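Local coordinates for protein similar to yteR (Bacilus subtilis) (Clostridium acetobutylicum, PDB 4WU0) that probably hydrolyses unsaturated rhamnogalacturonan fragments derived from pectin, as a glycoside hydrolase of family GH105 related to YteR, at residues L262-S268 / L298-F302; W248-L252 / F332-I336; D10-K15 / T306-N312. All coordinates share one frame; numbering follows the deposited sequence.

Interaction 1 (L262-S268 / L298-F302)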
# COMPACT_ATOMS: atom_id res chain seq x y z
N LEU A 262 3.81 -9.87 -15.61
CA LEU A 262 3.96 -10.10 -14.18
C LEU A 262 4.55 -8.85 -13.57
O LEU A 262 5.59 -8.36 -14.02
CB LEU A 262 4.87 -11.32 -13.95
CG LEU A 262 4.40 -12.62 -14.60
CD1 LEU A 262 5.44 -13.71 -14.43
CD2 LEU A 262 3.08 -13.07 -14.00
N GLU A 263 3.88 -8.31 -12.55
CA GLU A 263 4.22 -6.99 -12.03
C GLU A 263 4.64 -7.07 -10.56
O GLU A 263 3.99 -7.73 -9.73
CB GLU A 263 3.04 -6.03 -12.26
CG GLU A 263 3.37 -4.56 -12.05
CD GLU A 263 3.40 -4.13 -10.59
OE1 GLU A 263 2.58 -4.65 -9.82
OE2 GLU A 263 4.23 -3.25 -10.21
N ALA A 264 5.74 -6.40 -10.25
CA ALA A 264 6.46 -6.64 -9.00
C ALA A 264 5.84 -6.00 -7.77
O ALA A 264 5.90 -6.57 -6.67
CB ALA A 264 7.91 -6.18 -9.13
N SER A 265 5.31 -4.79 -7.91
CA SER A 265 4.82 -4.11 -6.73
C SER A 265 3.55 -4.76 -6.19
O SER A 265 3.47 -5.07 -5.01
CB SER A 265 4.66 -2.60 -6.96
OG SER A 265 3.56 -2.31 -7.81
N GLY A 266 2.57 -5.00 -7.05
CA GLY A 266 1.37 -5.71 -6.63
C GLY A 266 1.69 -7.11 -6.10
O GLY A 266 1.19 -7.50 -5.04
N SER A 267 2.56 -7.85 -6.78
CA SER A 267 2.93 -9.19 -6.33
C SER A 267 3.57 -9.15 -4.95
O SER A 267 3.26 -9.98 -4.11
CB SER A 267 3.89 -9.85 -7.33
OG SER A 267 3.23 -10.12 -8.56
N SER A 268 4.46 -8.19 -4.71
CA SER A 268 5.13 -8.09 -3.41
C SER A 268 4.14 -7.77 -2.29
O SER A 268 4.24 -8.28 -1.17
CB SER A 268 6.23 -7.03 -3.46
OG SER A 268 7.33 -7.43 -4.28
N LEU A 298 8.88 -13.98 -6.26
CA LEU A 298 9.29 -12.58 -6.40
C LEU A 298 10.78 -12.47 -6.75
O LEU A 298 11.20 -11.67 -7.60
CB LEU A 298 9.05 -11.83 -5.09
CG LEU A 298 7.66 -11.79 -4.51
CD1 LEU A 298 7.71 -11.06 -3.18
CD2 LEU A 298 6.73 -11.07 -5.45
N ILE A 299 11.61 -13.23 -6.06
CA ILE A 299 13.05 -13.21 -6.29
C ILE A 299 13.35 -13.69 -7.70
O ILE A 299 14.14 -13.08 -8.44
CB ILE A 299 13.79 -14.12 -5.30
CG1 ILE A 299 13.46 -13.76 -3.85
CG2 ILE A 299 15.29 -14.10 -5.54
CD1 ILE A 299 13.81 -12.36 -3.45
N ASN A 300 12.75 -14.83 -8.06
CA ASN A 300 13.00 -15.41 -9.37
C ASN A 300 12.61 -14.46 -10.52
O ASN A 300 13.35 -14.31 -11.49
CB ASN A 300 12.24 -16.73 -9.54
CG ASN A 300 12.75 -17.83 -8.63
OD1 ASN A 300 13.90 -17.80 -8.20
ND2 ASN A 300 11.90 -18.82 -8.36
N GLU A 301 11.45 -13.83 -10.42
CA GLU A 301 10.94 -13.04 -11.53
C GLU A 301 11.49 -11.62 -11.57
O GLU A 301 11.60 -11.02 -12.65
CB GLU A 301 9.43 -12.94 -11.47
CG GLU A 301 8.71 -14.26 -11.60
CD GLU A 301 9.04 -15.02 -12.87
OE1 GLU A 301 9.13 -14.38 -13.93
OE2 GLU A 301 9.20 -16.25 -12.81
N PHE A 302 11.79 -11.06 -10.40
CA PHE A 302 11.96 -9.60 -10.31
C PHE A 302 13.32 -9.11 -9.80
O PHE A 302 13.64 -7.93 -9.95
CB PHE A 302 10.86 -9.00 -9.45
CG PHE A 302 9.47 -9.34 -9.91
CD1 PHE A 302 9.06 -9.13 -11.21
CD2 PHE A 302 8.55 -9.85 -9.00
CE1 PHE A 302 7.78 -9.42 -11.59
CE2 PHE A 302 7.27 -10.16 -9.40
CZ PHE A 302 6.88 -9.92 -10.68

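Interaction 2 (W248-L252 / F332-I336)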
# COMPACT_ATOMS: atom_id res chain seq x y z
N TRP A 248 1.86 -12.44 -9.74
CA TRP A 248 0.63 -11.85 -10.24
C TRP A 248 0.86 -10.86 -11.38
O TRP A 248 1.90 -10.21 -11.45
CB TRP A 248 -0.15 -11.19 -9.09
CG TRP A 248 -0.81 -12.21 -8.21
CD1 TRP A 248 -2.08 -12.67 -8.32
CD2 TRP A 248 -0.23 -12.89 -7.08
NE1 TRP A 248 -2.33 -13.60 -7.36
CE2 TRP A 248 -1.22 -13.77 -6.59
CE3 TRP A 248 1.02 -12.85 -6.46
CZ2 TRP A 248 -0.99 -14.60 -5.47
CZ3 TRP A 248 1.25 -13.69 -5.37
CH2 TRP A 248 0.25 -14.56 -4.90
N TYR A 249 -0.15 -10.76 -12.25
CA TYR A 249 -0.14 -9.86 -13.39
C TYR A 249 -0.61 -8.45 -13.07
O TYR A 249 -1.38 -8.23 -12.14
CB TYR A 249 -1.04 -10.41 -14.48
CG TYR A 249 -0.46 -11.59 -15.20
CD1 TYR A 249 0.38 -11.41 -16.28
CD2 TYR A 249 -0.77 -12.89 -14.80
CE1 TYR A 249 0.91 -12.49 -16.95
CE2 TYR A 249 -0.25 -13.96 -15.46
CZ TYR A 249 0.61 -13.75 -16.52
OH TYR A 249 1.15 -14.83 -17.19
N GLN A 250 -0.13 -7.51 -13.88
CA GLN A 250 -0.61 -6.12 -13.86
C GLN A 250 -2.13 -6.02 -13.95
O GLN A 250 -2.76 -5.34 -13.13
CB GLN A 250 0.05 -5.36 -15.02
CG GLN A 250 -0.51 -4.02 -15.39
CD GLN A 250 0.01 -2.90 -14.50
OE1 GLN A 250 0.40 -3.15 -13.36
NE2 GLN A 250 -0.05 -1.67 -14.99
N VAL A 251 -2.73 -6.69 -14.94
CA VAL A 251 -4.19 -6.83 -15.00
C VAL A 251 -4.49 -8.27 -14.55
O VAL A 251 -4.23 -9.24 -15.26
CB VAL A 251 -4.76 -6.53 -16.39
CG1 VAL A 251 -6.29 -6.65 -16.38
CG2 VAL A 251 -4.34 -5.15 -16.84
N LEU A 252 -4.98 -8.39 -13.32
CA LEU A 252 -4.87 -9.64 -12.56
C LEU A 252 -5.47 -10.88 -13.20
O LEU A 252 -4.90 -11.97 -13.10
CB LEU A 252 -5.53 -9.46 -11.18
CG LEU A 252 -4.73 -8.63 -10.20
CD1 LEU A 252 -5.59 -8.14 -9.01
CD2 LEU A 252 -3.54 -9.41 -9.70
N PHE A 332 -7.73 -1.87 -20.64
CA PHE A 332 -6.57 -2.73 -20.68
C PHE A 332 -5.39 -2.01 -21.34
O PHE A 332 -4.26 -1.99 -20.82
CB PHE A 332 -6.91 -4.05 -21.40
CG PHE A 332 -5.75 -5.01 -21.50
CD1 PHE A 332 -5.45 -5.87 -20.46
CD2 PHE A 332 -4.97 -5.05 -22.65
CE1 PHE A 332 -4.38 -6.74 -20.55
CE2 PHE A 332 -3.91 -5.94 -22.75
CZ PHE A 332 -3.62 -6.78 -21.69
N ALA A 333 -5.64 -1.40 -22.49
CA ALA A 333 -4.59 -0.66 -23.18
C ALA A 333 -3.99 0.42 -22.29
O ALA A 333 -2.77 0.60 -22.25
CB ALA A 333 -5.10 -0.08 -24.50
N TYR A 334 -4.84 1.12 -21.53
CA TYR A 334 -4.37 2.12 -20.60
C TYR A 334 -3.41 1.50 -19.56
O TYR A 334 -2.33 2.05 -19.31
CB TYR A 334 -5.52 2.89 -19.88
CG TYR A 334 -4.92 3.59 -18.70
CD1 TYR A 334 -4.06 4.68 -18.89
CD2 TYR A 334 -5.06 3.07 -17.42
CE1 TYR A 334 -3.39 5.25 -17.84
CE2 TYR A 334 -4.39 3.64 -16.35
CZ TYR A 334 -3.55 4.71 -16.56
OH TYR A 334 -2.88 5.25 -15.50
N TYR A 335 -3.78 0.39 -18.94
CA TYR A 335 -2.93 -0.17 -17.87
C TYR A 335 -1.60 -0.66 -18.43
O TYR A 335 -0.59 -0.61 -17.74
CB TYR A 335 -3.64 -1.27 -17.09
CG TYR A 335 -4.61 -0.73 -16.07
CD1 TYR A 335 -4.17 -0.18 -14.87
CD2 TYR A 335 -5.99 -0.73 -16.32
CE1 TYR A 335 -5.05 0.32 -13.94
CE2 TYR A 335 -6.87 -0.22 -15.40
CZ TYR A 335 -6.41 0.31 -14.22
OH TYR A 335 -7.29 0.83 -13.28
N ILE A 336 -1.60 -1.14 -19.66
CA ILE A 336 -0.36 -1.61 -20.29
C ILE A 336 0.49 -0.42 -20.76
O ILE A 336 1.71 -0.56 -20.95
CB ILE A 336 -0.71 -2.57 -21.45
CG1 ILE A 336 -1.53 -3.75 -20.92
CG2 ILE A 336 0.52 -3.05 -22.19
CD1 ILE A 336 -0.99 -4.39 -19.67

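Interaction 3 (D10-K15 / T306-N312)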
# COMPACT_ATOMS: atom_id res chain seq x y z
N ASP A 10 20.33 -2.17 1.88
CA ASP A 10 21.68 -1.72 1.58
C ASP A 10 21.77 -1.27 0.12
O ASP A 10 22.48 -0.33 -0.20
CB ASP A 10 22.70 -2.83 1.87
CG ASP A 10 22.92 -3.04 3.35
OD1 ASP A 10 22.58 -2.11 4.12
OD2 ASP A 10 23.43 -4.13 3.74
N SER A 11 21.04 -1.94 -0.77
CA SER A 11 21.03 -1.55 -2.18
C SER A 11 20.38 -0.19 -2.39
O SER A 11 20.87 0.64 -3.15
CB SER A 11 20.29 -2.60 -3.02
OG SER A 11 20.94 -3.85 -2.95
N ILE A 12 19.26 0.04 -1.72
CA ILE A 12 18.54 1.30 -1.83
C ILE A 12 19.43 2.46 -1.38
O ILE A 12 19.50 3.50 -2.03
CB ILE A 12 17.25 1.26 -1.01
CG1 ILE A 12 16.25 0.25 -1.62
CG2 ILE A 12 16.60 2.64 -0.89
CD1 ILE A 12 15.15 -0.13 -0.66
N ILE A 13 20.11 2.26 -0.26
CA ILE A 13 20.96 3.30 0.31
C ILE A 13 22.15 3.56 -0.60
O ILE A 13 22.43 4.72 -0.95
CB ILE A 13 21.37 2.93 1.76
CG1 ILE A 13 20.11 2.89 2.64
CG2 ILE A 13 22.39 3.90 2.31
CD1 ILE A 13 20.32 2.31 4.02
N ALA A 14 22.83 2.50 -1.03
CA ALA A 14 24.02 2.65 -1.86
C ALA A 14 23.72 3.21 -3.26
O ALA A 14 24.55 3.92 -3.83
CB ALA A 14 24.76 1.30 -1.98
N LYS A 15 22.56 2.87 -3.82
CA LYS A 15 22.19 3.32 -5.15
C LYS A 15 21.58 4.73 -5.09
O LYS A 15 21.26 5.32 -6.11
CB LYS A 15 21.22 2.33 -5.81
CG LYS A 15 21.86 0.97 -6.17
CD LYS A 15 20.80 -0.05 -6.62
CE LYS A 15 21.35 -1.46 -6.78
NZ LYS A 15 22.25 -1.60 -7.94
N THR A 306 23.42 -6.90 -9.34
CA THR A 306 24.34 -6.07 -10.09
C THR A 306 25.79 -6.43 -9.73
O THR A 306 26.04 -7.16 -8.78
CB THR A 306 24.02 -4.57 -9.89
OG1 THR A 306 23.84 -4.26 -8.51
CG2 THR A 306 22.73 -4.20 -10.60
N LYS A 307 26.74 -5.95 -10.51
CA LYS A 307 28.10 -6.45 -10.43
C LYS A 307 28.78 -6.17 -9.10
O LYS A 307 29.76 -6.84 -8.75
CB LYS A 307 28.93 -5.85 -11.56
CG LYS A 307 28.54 -6.37 -12.93
CD LYS A 307 29.40 -7.56 -13.34
CE LYS A 307 29.02 -8.08 -14.72
NZ LYS A 307 27.69 -8.76 -14.69
N ASP A 308 28.26 -5.19 -8.38
CA ASP A 308 28.78 -4.81 -7.07
C ASP A 308 28.19 -5.69 -5.96
O ASP A 308 28.51 -5.50 -4.79
CB ASP A 308 28.49 -3.32 -6.79
CG ASP A 308 27.03 -2.95 -6.98
OD1 ASP A 308 26.19 -3.86 -7.11
OD2 ASP A 308 26.70 -1.74 -6.99
N GLY A 309 27.35 -6.65 -6.34
CA GLY A 309 26.75 -7.56 -5.39
C GLY A 309 25.49 -7.04 -4.73
O GLY A 309 24.90 -7.72 -3.87
N LEU A 310 25.06 -5.84 -5.14
CA LEU A 310 23.78 -5.30 -4.74
C LEU A 310 22.70 -5.85 -5.68
O LEU A 310 23.00 -6.65 -6.58
CB LEU A 310 23.82 -3.77 -4.74
CG LEU A 310 24.85 -3.12 -3.78
CD1 LEU A 310 24.81 -1.59 -3.91
CD2 LEU A 310 24.63 -3.54 -2.34
N ILE A 311 21.45 -5.47 -5.45
CA ILE A 311 20.33 -6.01 -6.23
C ILE A 311 19.41 -4.92 -6.76
O ILE A 311 19.22 -3.87 -6.11
CB ILE A 311 19.49 -7.04 -5.45
CG1 ILE A 311 19.02 -6.46 -4.11
CG2 ILE A 311 20.29 -8.35 -5.27
CD1 ILE A 311 18.19 -7.40 -3.29
N ASN A 312 18.85 -5.18 -7.93
CA ASN A 312 17.76 -4.39 -8.51
C ASN A 312 16.45 -5.12 -8.39
O ASN A 312 16.38 -6.33 -8.50
CB ASN A 312 17.97 -4.16 -10.01
CG ASN A 312 19.12 -3.26 -10.32
OD1 ASN A 312 19.62 -2.50 -9.47
ND2 ASN A 312 19.57 -3.32 -11.57
O HOH W 1 24.69 -0.68 -8.12

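Interaction 1 (L262-S268 / L298-F302)
The ring of Phe302 lies against the first turn of helix 264-279, with the methyl of Ala264 over one face: CB stands 3.7 Å from the ring centroid and 13° off its normal, a CH-pi contact. This is antiparallel packing of neighbouring helices in the (alpha/alpha)6 barrel of the six-hairpin glycosidases, the start of helix 264-279 facing the end of helix 288-302. The other face of the ring is covered by CB of Glu301, so the phenyl is sandwiched. At its edge, near the ring plane, the carbonyl O of Leu262 comes to 3.4 Å from Phe302 CE1. One turn back, Leu298 spreads its two methyls over the next part of the helix, CD2 reaching 3.6 Å from Ser267 CB while CD1 lies by the hydroxyl of Ser268. The side chains of Leu262 and Glu301 pass each other at a slant, CD1 of the leucine nearest OE1.

The serines can pack among carbons because their hydroxyls are turned back onto their own helix. With OG anti to the carbonyl carbon (chi1 -68°), Ser267 OG donates to Glu263 O and accepts from Trp248 N; Ser268 OG donates to Ala264 O. Behind this layer Glu263 is the N-cap. Its OE2 is gripped by Ser265 OG through the syn lone pair, by Ser265 N from above the carboxylate plane and by Cys317 N, while Glu263 OE1 accepts from Gly266 N at 2.8 Å, 18° out of that plane.

Interaction 2 (W248-L252 / F332-I336)
Val251 turns one methyl, CG2, into the angle between two aromatic residues of helix 332-337. Val251 CG2 lies 3.9 Å from Phe332 CD1, where the two side chains meet at a slant, and 4.0 Å from Tyr335 CB, where they cross almost perpendicularly. With CG1 anti to the backbone N (chi1 -178°), CG2 is left to face the helix. This is the close-packed part, and it is largely buried. In the (alpha/alpha)6 barrel of this family, the contact fastens the loop between helices 223-240 and 264-279 to a short helix that follows strand 311-317. One polar bond joins them: Gln250 NE2 donates to Tyr335 O at 3.0 Å with an N-H...O angle of 158°. The oxygen lies nearly in the plane of the amide, but the donor stands 38° above the carbonyl plane. A bend at chi2 carries the amide there, and its OE1 has a weak bond from Trp198 NE1. The Tyr335 ring leads away from the loop, its hydroxyl bonded to His176 ND1. Packing is slacker toward partly exposed Ile336, whose CD1 comes no closer than 4.3 Å to Gln250 CG and 4.5 Å to Val251 CG2.

Interaction 3 (D10-K15 / T306-N312)
Lys15 and Thr306 reach toward each other tip to tip, the ammonium NZ donating to the hydroxyl OG1 at 3.2 Å. The lysine runs extended as far as CE and then bends at chi4 (-70°), which brings NZ round to the threonine. Asn312 meets this chain at about a right angle, and its OD1 takes a second, weak bond from NZ while also accepting from Asn343 ND2. On the way Lys15 CE passes 3.3 Å from Ile311 O. A water 2.6 Å from Lys15 NZ carries the contact on to Asp308 OD2; the two charged groups themselves stay beyond salt-bridge distance, though their attraction probably still contributes.

The receiving surface is the beta hairpin formed by strands 303-305 and 311-317, set against the C-terminal turn of helix 4-14. Its type I turn from Thr306 to Gly309 is braced by Asp308, whose OD1 accepts from Leu310 N in an Asx turn and from Thr306 OG1, the two donors coming from opposite faces of the carboxylate plane. Thr306 OG1 thus receives from the lysine and gives to the aspartate, which fixes its hydroxyl.

Nearer the helix, Leu310 packs against Ser11 and Ala14. Its CD1 presses on Ala14 CB at 3.5 Å, tighter than usual for two carbons, and its CB rests on Ser11 OG. The hydroxyl OG of Ser11 accepts from Ile311 N at 3.0 Å in a nearly straight bond (167°) and is also hydrogen-bonded to Leu7 O, one helical turn earlier.

Interactions 1 and 2 are neighbours, their centres about 14 Å apart, and they touch through the 248-252 loop, where Glu263 N lies 3.0 Å from Trp248 O. The centre of interaction 3 lies about 18 Å from that of interaction 1 and about 28 Å from that of interaction 2, the nearest atoms of interactions 2 and 3 being about 15 Å apart. The sequence joins them nonetheless: helix 288-302 leads directly into the hairpin of interaction 3, and strand 311-317 precedes helix 332-337 of interaction 2. Interaction 1 is nested within the loops closed by both others, which themselves alternate along the chain. By pairing residues 10-15 with 306-312, interaction 3 brings the N-terminal helix against the late part of the chain, consistent with closure of the helical barrel.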